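Long-range contacts in intergenic-region protein (Escherichia coli CFT073, PDB 2WJ9), which belongs to the antirestriction protein family as ArdB and probably inhibits the restriction enzymes of a host bacterium: residues F104-P109 with P132-I137; H63-P68 with C153-H159; Q44-A48 with D165-Q169. One frame throughout, in Å; residues are numbered along the deposited sequence.

How the contacts relate
Along the chain, Gln44-Ala48 comes first, then His63-Pro68, Phe104-Pro109, Pro132-Ile137, Cys153-His159 and Asp165-Gln169, so contact 3 spans contact 2, which in turn spans contact 1. Contacts 2 and 3 both use helix 154-168, toward its two ends, with centres about 19 Å apart. Contact 1 lies on the preceding helix, 132-151, its centre about 14 Å from that of contact 3 and about 20 Å from that of contact 2. Contacts 1 and 3 touch: Phe104 meets Ala48 and Tyr166, and Ile137 also packs on Tyr166. Contact 1 joins sheet strand 103-107 to helix 132-151; contact 3 joins the segment leading into strand 48-50 to helix 154-168.

Contact 1. Residues F104-P109 with P132-I137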
loop_
_atom_site.group_PDB
_atom_site.type_symbol
_atom_site.label_atom_id
_atom_site.label_comp_id
_atom_site.label_asym_id
_atom_site.label_seq_id
_atom_site.Cartn_x
_atom_site.Cartn_y
_atom_site.Cartn_z
ATOM N N PHE B 104 -10.906 4.754 -7.818
ATOM C CA PHE B 104 -12.044 3.901 -7.446
ATOM C C PHE B 104 -13.370 4.392 -8.047
ATOM O O PHE B 104 -13.423 5.392 -8.762
ATOM C CB PHE B 104 -12.134 3.759 -5.917
ATOM C CG PHE B 104 -12.498 5.026 -5.193
ATOM C CD1 PHE B 104 -13.797 5.252 -4.775
ATOM C CD2 PHE B 104 -11.535 5.990 -4.912
ATOM C CE1 PHE B 104 -14.143 6.412 -4.090
ATOM C CE2 PHE B 104 -11.875 7.157 -4.227
ATOM C CZ PHE B 104 -13.173 7.367 -3.815
ATOM N N MET B 105 -14.444 3.661 -7.791
ATOM C CA MET B 105 -15.777 4.093 -8.207
ATOM C C MET B 105 -16.741 3.964 -7.040
ATOM O O MET B 105 -16.632 3.033 -6.245
ATOM C CB MET B 105 -16.279 3.284 -9.414
ATOM C CG MET B 105 -16.530 1.810 -9.148
ATOM S SD MET B 105 -16.980 0.845 -10.620
ATOM C CE MET B 105 -18.117 1.949 -11.415
ATOM N N ALA B 106 -17.668 4.908 -6.936
ATOM C CA ALA B 106 -18.654 4.910 -5.848
ATOM C C ALA B 106 -19.819 5.839 -6.169
ATOM O O ALA B 106 -19.717 6.683 -7.054
ATOM C CB ALA B 106 -17.978 5.362 -4.547
ATOM N N PRO B 107 -20.939 5.685 -5.453
ATOM C CA PRO B 107 -21.881 6.806 -5.402
ATOM C C PRO B 107 -21.286 8.043 -4.701
ATOM O O PRO B 107 -20.287 7.948 -3.975
ATOM C CB PRO B 107 -23.068 6.245 -4.602
ATOM C CG PRO B 107 -22.911 4.753 -4.661
ATOM C CD PRO B 107 -21.434 4.510 -4.722
ATOM N N GLU B 108 -21.913 9.190 -4.934
ATOM C CA GLU B 108 -21.478 10.481 -4.394
ATOM C C GLU B 108 -21.405 10.482 -2.859
ATOM O O GLU B 108 -22.232 9.844 -2.207
ATOM C CB GLU B 108 -22.487 11.539 -4.851
ATOM C CG GLU B 108 -22.097 12.972 -4.646
ATOM C CD GLU B 108 -23.161 13.900 -5.201
ATOM O OE1 GLU B 108 -22.901 14.565 -6.228
ATOM O OE2 GLU B 108 -24.272 13.935 -4.629
ATOM N N PRO B 109 -20.417 11.191 -2.273
ATOM C CA PRO B 109 -20.409 11.386 -0.816
ATOM C C PRO B 109 -21.454 12.388 -0.320
ATOM O O PRO B 109 -22.129 13.032 -1.124
ATOM C CB PRO B 109 -18.996 11.918 -0.541
ATOM C CG PRO B 109 -18.588 12.576 -1.801
ATOM C CD PRO B 109 -19.243 11.811 -2.916
ATOM N N PRO B 132 -23.739 5.290 0.980
ATOM C CA PRO B 132 -23.428 4.788 -0.365
ATOM C C PRO B 132 -21.952 4.944 -0.778
ATOM O O PRO B 132 -21.385 3.987 -1.329
ATOM C CB PRO B 132 -24.370 5.600 -1.257
ATOM C CG PRO B 132 -25.568 5.836 -0.377
ATOM C CD PRO B 132 -24.969 6.111 0.980
ATOM N N GLU B 133 -21.333 6.099 -0.505
ATOM C CA GLU B 133 -19.885 6.284 -0.802
ATOM C C GLU B 133 -19.037 5.199 -0.149
ATOM O O GLU B 133 -18.194 4.577 -0.808
ATOM C CB GLU B 133 -19.299 7.664 -0.372
ATOM C CG GLU B 133 -17.895 7.957 -1.059
ATOM C CD GLU B 133 -16.838 8.748 -0.237
ATOM O OE1 GLU B 133 -17.055 9.073 0.947
ATOM O OE2 GLU B 133 -15.743 9.047 -0.811
ATOM N N ALA B 134 -19.236 4.995 1.153
ATOM C CA ALA B 134 -18.437 4.018 1.903
ATOM C C ALA B 134 -18.631 2.580 1.397
ATOM O O ALA B 134 -17.668 1.810 1.305
ATOM C CB ALA B 134 -18.727 4.113 3.395
ATOM N N ALA B 135 -19.876 2.224 1.073
ATOM C CA ALA B 135 -20.172 0.932 0.435
ATOM C C ALA B 135 -19.370 0.709 -0.856
ATOM O O ALA B 135 -18.801 -0.367 -1.069
ATOM C CB ALA B 135 -21.664 0.816 0.154
ATOM N N GLY B 136 -19.327 1.727 -1.714
ATOM C CA GLY B 136 -18.541 1.667 -2.945
ATOM C C GLY B 136 -17.048 1.465 -2.694
ATOM O O GLY B 136 -16.384 0.684 -3.394
ATOM N N ILE B 137 -16.512 2.172 -1.700
ATOM C CA ILE B 137 -15.107 1.985 -1.305
ATOM C C ILE B 137 -14.871 0.521 -0.889
ATOM O O ILE B 137 -13.929 -0.125 -1.357
ATOM C CB ILE B 137 -14.697 2.971 -0.188
ATOM C CG1 ILE B 137 -14.680 4.415 -0.730
ATOM C CG2 ILE B 137 -13.346 2.586 0.382
ATOM C CD1 ILE B 137 -14.533 5.489 0.344
HETATM O O HOH W 1 -22.877 8.657 -0.084
#
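Strand 104-107 runs nearly antiparallel to the start of helix 132-151, at 151° and 6.2 Å between the axes. Phe104 points its CB toward the helix; its ring atom CE1 lies 3.9 Å from Ile137 CG1, with the Glu133 carboxylate near the ring edge. Met105 turns away, as strand alternation requires. Ala106 faces the helix again, its CA 4.4 Å from Gly136 CA; a CB on Gly136 would fall 2.7 Å from Ala106 CB, so this close approach depends on its absence. Pro107 CB packs on Pro132 CB at 3.6 Å. One water joins the backbones, donating to Glu108 O (2.5 Å) and accepting from Glu133 N (3.0 Å). Pro109 CB reaches Glu133 OE1 at 3.8 Å, an oxygen that hydrogen-bonds His170. This is alpha/beta packing of a helix start on an outermost strand of the three-stranded antiparallel sheet. Strand 93-98 pairs with it at Phe104-Tyr96 and Ala106-Asn94, Met105 packs on helix 73-84, and Trp117 of strand 117-121 touches Pro107 and Pro132.

Contact 2. Residues H63-P68 with C153-H159; sequences HFGLIP and CYAMTVH
Cys153, extended (phi/psi -100/112), is the N-cap of helical residues 154-159, with Met156 N to Cys153 O at 2.9 Å. It faces a type I beta turn, Phe64 to Ile67, at the end of helix 59-64, closed by Ile67 N to Phe64 O at 3.0 Å. The nearest CA pair is Ile67-Cys153, 6.4 Å apart. With chi1 t, Cys153 places SG 4.0 Å from Ile67 CG1 and 3.9 Å from Pro68 CD; SG is also covalently linked to beta-mercaptoethanol, probably from the crystallisation liquor. Ala155, in the first turn, points its CB toward the loop, 3.8 Å from Ile67 CG1. Ile67 (chi1 m, chi2 t) thus fills the space between beta turn and helix N-terminus, apolar packing close to the dimer interface: Leu66 and Ala155 both pack on Tyr154 of the second subunit. Met156 (t, p, m) has CE 3.9 Å from Ile67 CD1 and 4.0 Å from Phe64 CE1, at that ring's edge. His159 (chi1 -90°) points its CB toward the loop and donates from NE2 to His63 O at 2.8 Å and 170°. Its ring forms an offset stack with Phe64 (chi1 m), centroids 3.9 Å apart and planes at 15°.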
loop_
_atom_site.group_PDB
_atom_site.type_symbol
_atom_site.label_atom_id
_atom_site.label_comp_id
_atom_site.label_asym_id
_atom_site.label_seq_id
_atom_site.Cartn_x
_atom_site.Cartn_y
_atom_site.Cartn_z
ATOM N N HIS B 63 -5.681 4.115 -15.837
ATOM C CA HIS B 63 -5.248 3.809 -14.457
ATOM C C HIS B 63 -5.008 2.319 -14.165
ATOM O O HIS B 63 -4.314 1.990 -13.201
ATOM C CB HIS B 63 -6.246 4.382 -13.439
ATOM C CG HIS B 63 -6.337 5.879 -13.457
ATOM N ND1 HIS B 63 -5.468 6.687 -12.752
ATOM C CD2 HIS B 63 -7.181 6.715 -14.107
ATOM C CE1 HIS B 63 -5.780 7.954 -12.964
ATOM N NE2 HIS B 63 -6.814 7.999 -13.783
ATOM N N PHE B 64 -5.563 1.439 -14.995
ATOM C CA PHE B 64 -5.546 -0.012 -14.720
ATOM C C PHE B 64 -5.049 -0.863 -15.909
ATOM O O PHE B 64 -5.011 -2.090 -15.810
ATOM C CB PHE B 64 -6.947 -0.501 -14.286
ATOM C CG PHE B 64 -7.462 0.135 -13.009
ATOM C CD1 PHE B 64 -7.333 -0.518 -11.785
ATOM C CD2 PHE B 64 -8.084 1.381 -13.036
ATOM C CE1 PHE B 64 -7.814 0.058 -10.609
ATOM C CE2 PHE B 64 -8.558 1.969 -11.867
ATOM C CZ PHE B 64 -8.430 1.313 -10.655
ATOM N N GLY B 65 -4.630 -0.227 -17.004
ATOM C CA GLY B 65 -4.338 -0.941 -18.259
ATOM C C GLY B 65 -3.180 -1.943 -18.266
ATOM O O GLY B 65 -3.013 -2.693 -19.234
ATOM N N LEU B 66 -2.362 -1.947 -17.217
ATOM C CA LEU B 66 -1.265 -2.911 -17.083
ATOM C C LEU B 66 -1.715 -4.226 -16.440
ATOM O O LEU B 66 -0.954 -5.195 -16.423
ATOM C CB LEU B 66 -0.113 -2.315 -16.261
ATOM C CG LEU B 66 0.613 -1.101 -16.851
ATOM C CD1 LEU B 66 1.617 -0.547 -15.833
ATOM C CD2 LEU B 66 1.292 -1.443 -18.159
ATOM N N ILE B 67 -2.950 -4.263 -15.941
ATOM C CA ILE B 67 -3.449 -5.384 -15.145
ATOM C C ILE B 67 -4.296 -6.316 -16.010
ATOM O O ILE B 67 -5.186 -5.854 -16.719
ATOM C CB ILE B 67 -4.302 -4.873 -13.947
ATOM C CG1 ILE B 67 -3.450 -3.983 -13.018
ATOM C CG2 ILE B 67 -4.935 -6.056 -13.178
ATOM C CD1 ILE B 67 -4.275 -3.090 -12.073
ATOM N N PRO B 68 -4.047 -7.639 -15.941
ATOM C CA PRO B 68 -4.877 -8.553 -16.731
ATOM C C PRO B 68 -6.366 -8.413 -16.419
ATOM O O PRO B 68 -6.744 -8.263 -15.259
ATOM C CB PRO B 68 -4.362 -9.939 -16.321
ATOM C CG PRO B 68 -2.942 -9.690 -15.894
ATOM C CD PRO B 68 -3.011 -8.367 -15.183
ATOM N N CYS B 153 -0.451 -9.763 -10.120
ATOM C CA CYS B 153 -0.012 -8.518 -10.751
ATOM C C CYS B 153 0.167 -7.426 -9.686
ATOM O O CYS B 153 -0.805 -6.947 -9.097
ATOM C CB CYS B 153 -1.028 -8.085 -11.804
ATOM S SG CYS B 153 -0.510 -6.640 -12.723
ATOM N N TYR B 154 1.412 -7.020 -9.450
ATOM C CA TYR B 154 1.704 -6.067 -8.373
ATOM C C TYR B 154 1.052 -4.694 -8.586
ATOM O O TYR B 154 0.803 -3.967 -7.628
ATOM C CB TYR B 154 3.219 -5.915 -8.166
ATOM C CG TYR B 154 3.875 -7.115 -7.512
ATOM C CD1 TYR B 154 3.919 -7.242 -6.125
ATOM C CD2 TYR B 154 4.457 -8.119 -8.280
ATOM C CE1 TYR B 154 4.517 -8.344 -5.518
ATOM C CE2 TYR B 154 5.064 -9.226 -7.677
ATOM C CZ TYR B 154 5.086 -9.332 -6.297
ATOM O OH TYR B 154 5.696 -10.427 -5.701
ATOM N N ALA B 155 0.771 -4.337 -9.831
ATOM C CA ALA B 155 0.020 -3.103 -10.103
ATOM C C ALA B 155 -1.377 -3.130 -9.453
ATOM O O ALA B 155 -1.865 -2.102 -8.996
ATOM C CB ALA B 155 -0.089 -2.850 -11.606
ATOM N N MET B 156 -2.008 -4.304 -9.392
ATOM C CA MET B 156 -3.330 -4.438 -8.749
ATOM C C MET B 156 -3.178 -4.313 -7.226
ATOM O O MET B 156 -3.989 -3.638 -6.565
ATOM C CB MET B 156 -4.006 -5.762 -9.134
ATOM C CG MET B 156 -5.454 -5.920 -8.645
ATOM S SD MET B 156 -6.769 -5.082 -9.557
ATOM C CE MET B 156 -6.660 -3.389 -8.963
ATOM N N THR B 157 -2.140 -4.961 -6.691
ATOM C CA THR B 157 -1.760 -4.845 -5.269
ATOM C C THR B 157 -1.574 -3.379 -4.845
ATOM O O THR B 157 -2.048 -2.950 -3.785
ATOM C CB THR B 157 -0.450 -5.633 -4.948
ATOM O OG1 THR B 157 -0.408 -6.875 -5.668
ATOM C CG2 THR B 157 -0.315 -5.909 -3.443
ATOM N N VAL B 158 -0.877 -2.599 -5.672
ATOM C CA VAL B 158 -0.684 -1.192 -5.357
ATOM C C VAL B 158 -2.003 -0.397 -5.304
ATOM O O VAL B 158 -2.194 0.399 -4.386
ATOM C CB VAL B 158 0.333 -0.548 -6.310
ATOM C CG1 VAL B 158 0.323 0.974 -6.171
ATOM C CG2 VAL B 158 1.729 -1.141 -6.062
ATOM N N HIS B 159 -2.908 -0.631 -6.253
ATOM C CA HIS B 159 -4.264 -0.061 -6.182
ATOM C C HIS B 159 -4.970 -0.423 -4.859
ATOM O O HIS B 159 -5.617 0.427 -4.238
ATOM C CB HIS B 159 -5.117 -0.474 -7.395
ATOM C CG HIS B 159 -5.013 0.470 -8.556
ATOM N ND1 HIS B 159 -5.379 1.797 -8.470
ATOM C CD2 HIS B 159 -4.585 0.281 -9.828
ATOM C CE1 HIS B 159 -5.164 2.389 -9.633
ATOM N NE2 HIS B 159 -4.689 1.491 -10.478
#

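Contact 3. Residues Q44-A48 with D165-Q169. With MPD ((4S)-2-methyl-2,4-pentanediol), chain K.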
loop_
_atom_site.group_PDB
_atom_site.type_symbol
_atom_site.label_atom_id
_atom_site.label_comp_id
_atom_site.label_asym_id
_atom_site.label_seq_id
_atom_site.Cartn_x
_atom_site.Cartn_y
_atom_site.Cartn_z
ATOM N N GLN B 44 0.329 11.598 4.869
ATOM C CA GLN B 44 -0.258 12.453 3.821
ATOM C C GLN B 44 -1.787 12.514 3.890
ATOM O O GLN B 44 -2.440 11.477 4.007
ATOM C CB GLN B 44 0.152 11.946 2.431
ATOM C CG GLN B 44 -0.629 12.586 1.263
ATOM C CD GLN B 44 -0.330 11.957 -0.089
ATOM O OE1 GLN B 44 -0.012 10.769 -0.189
ATOM N NE2 GLN B 44 -0.461 12.756 -1.146
ATOM N N GLN B 45 -2.344 13.725 3.771
ATOM C CA GLN B 45 -3.802 13.904 3.686
ATOM C C GLN B 45 -4.290 13.455 2.317
ATOM O O GLN B 45 -3.910 14.038 1.296
ATOM C CB GLN B 45 -4.217 15.367 3.903
ATOM C CG GLN B 45 -5.714 15.648 3.657
ATOM C CD GLN B 45 -6.629 14.846 4.569
ATOM O OE1 GLN B 45 -7.512 14.117 4.111
ATOM N NE2 GLN B 45 -6.403 14.956 5.858
ATOM N N LEU B 46 -5.155 12.448 2.308
ATOM C CA LEU B 46 -5.647 11.861 1.061
ATOM C C LEU B 46 -6.996 12.478 0.662
ATOM O O LEU B 46 -7.858 12.756 1.515
ATOM C CB LEU B 46 -5.720 10.333 1.178
ATOM C CG LEU B 46 -4.375 9.662 1.494
ATOM C CD1 LEU B 46 -4.547 8.171 1.757
ATOM C CD2 LEU B 46 -3.330 9.882 0.384
ATOM N N VAL B 47 -7.158 12.709 -0.639
ATOM C CA VAL B 47 -8.331 13.390 -1.183
ATOM C C VAL B 47 -8.760 12.702 -2.478
ATOM O O VAL B 47 -7.916 12.397 -3.324
ATOM C CB VAL B 47 -8.039 14.879 -1.466
ATOM C CG1 VAL B 47 -9.214 15.544 -2.181
ATOM C CG2 VAL B 47 -7.710 15.613 -0.164
ATOM N N ALA B 48 -10.067 12.448 -2.600
ATOM C CA ALA B 48 -10.671 11.895 -3.817
ATOM C C ALA B 48 -11.253 13.022 -4.678
ATOM O O ALA B 48 -11.900 13.942 -4.160
ATOM C CB ALA B 48 -11.763 10.910 -3.455
ATOM N N ASP B 165 -5.455 2.899 2.201
ATOM C CA ASP B 165 -5.034 4.088 2.969
ATOM C C ASP B 165 -6.134 5.155 3.057
ATOM O O ASP B 165 -6.339 5.746 4.114
ATOM C CB ASP B 165 -3.772 4.724 2.370
ATOM C CG ASP B 165 -2.490 4.048 2.814
ATOM O OD1 ASP B 165 -2.532 3.043 3.566
ATOM O OD2 ASP B 165 -1.412 4.549 2.412
ATOM N N TYR B 166 -6.829 5.396 1.950
ATOM C CA TYR B 166 -7.983 6.302 1.938
ATOM C C TYR B 166 -9.085 5.822 2.898
ATOM O O TYR B 166 -9.682 6.637 3.629
ATOM C CB TYR B 166 -8.527 6.447 0.513
ATOM C CG TYR B 166 -9.646 7.454 0.363
ATOM C CD1 TYR B 166 -9.434 8.807 0.608
ATOM C CD2 TYR B 166 -10.914 7.061 -0.053
ATOM C CE1 TYR B 166 -10.454 9.731 0.458
ATOM C CE2 TYR B 166 -11.936 7.978 -0.199
ATOM C CZ TYR B 166 -11.704 9.315 0.054
ATOM O OH TYR B 166 -12.718 10.244 -0.090
ATOM N N ALA B 167 -9.331 4.504 2.912
ATOM C CA ALA B 167 -10.306 3.891 3.831
ATOM C C ALA B 167 -9.885 4.068 5.289
ATOM O O ALA B 167 -10.724 4.335 6.157
ATOM C CB ALA B 167 -10.488 2.409 3.516
ATOM N N LEU B 168 -8.580 3.938 5.552
ATOM C CA LEU B 168 -8.059 4.077 6.910
ATOM C C LEU B 168 -8.213 5.499 7.450
ATOM O O LEU B 168 -8.233 5.686 8.661
ATOM C CB LEU B 168 -6.593 3.614 6.991
ATOM C CG LEU B 168 -6.398 2.091 6.902
ATOM C CD1 LEU B 168 -4.917 1.721 6.705
ATOM C CD2 LEU B 168 -6.960 1.396 8.132
ATOM N N GLN B 169 -8.319 6.486 6.560
ATOM C CA GLN B 169 -8.511 7.886 6.955
ATOM C C GLN B 169 -9.984 8.324 6.940
ATOM O O GLN B 169 -10.299 9.444 7.342
ATOM C CB GLN B 169 -7.711 8.820 6.038
ATOM C CG GLN B 169 -6.186 8.651 6.128
ATOM C CD GLN B 169 -5.410 9.675 5.317
ATOM O OE1 GLN B 169 -5.981 10.560 4.670
ATOM N NE2 GLN B 169 -4.083 9.570 5.367
HETATM C C1 MPD K . -0.920 5.839 7.392
HETATM C C2 MPD K . -2.280 6.380 6.982
HETATM O O2 MPD K . -2.607 7.752 7.141
HETATM C CM MPD K . -3.385 5.431 6.572
HETATM C C3 MPD K . -1.764 6.541 5.510
HETATM C C4 MPD K . -1.305 7.937 4.982
HETATM O O4 MPD K . -0.732 8.836 5.944
HETATM C C5 MPD K . -0.364 7.788 3.775
HETATM O O HOH W 2 -8.517 11.011 3.688
HETATM O O HOH W 3 -11.756 13.183 -0.382
#
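A side-chain amide acting as a peptide mimic joins the extended segment leading into strand 48-50 to the C-terminal end of helix 154-168. Gln169 points toward Gln44-Ala48 and uses both ends of its amide: NE2 donates to Gln44 O at 2.9 Å and 178°, and OE1 accepts from Leu46 N at 3.1 Å and 157°. It thereby engages the carbonyl of one residue and the NH two residues on, as a residue of a parallel strand would. A water close to the same site lies 2.9 Å from Leu46 O and 2.8 Å from Gln169 OE1. Beneath the polar bridge, the CA-to-CB bond of Leu46 (m, t) points toward the helix; Leu46 CD1 lies 3.6 Å from both Asp165 CB and Tyr166 N, and Leu46 CB lies at the edge of the Tyr166 ring, 4.1 Å from Tyr166 CD1. The ring extends along the segment until Tyr166 OH is 3.6 Å from Ala48 CB; a second water links this hydroxyl (3.1 Å) to Ala48 N (2.9 Å). An MPD molecule, probably from the crystallisation liquor, spans the outer end: Gln44 N donates to its O4 at 3.1 Å, and Gln169 NE2 to its O2 at 2.9 Å. The carboxylate of Asp165 forms a salt bridge with Arg164 of the second subunit, placing the helix side of the contact at the dimer interface. On the other flank of the segment, Asn99 hydrogen-bonds Gln45 O and Val47 N. Side-chain amides thus take the place of strand partners along the extended chain entering edge strand 48-50.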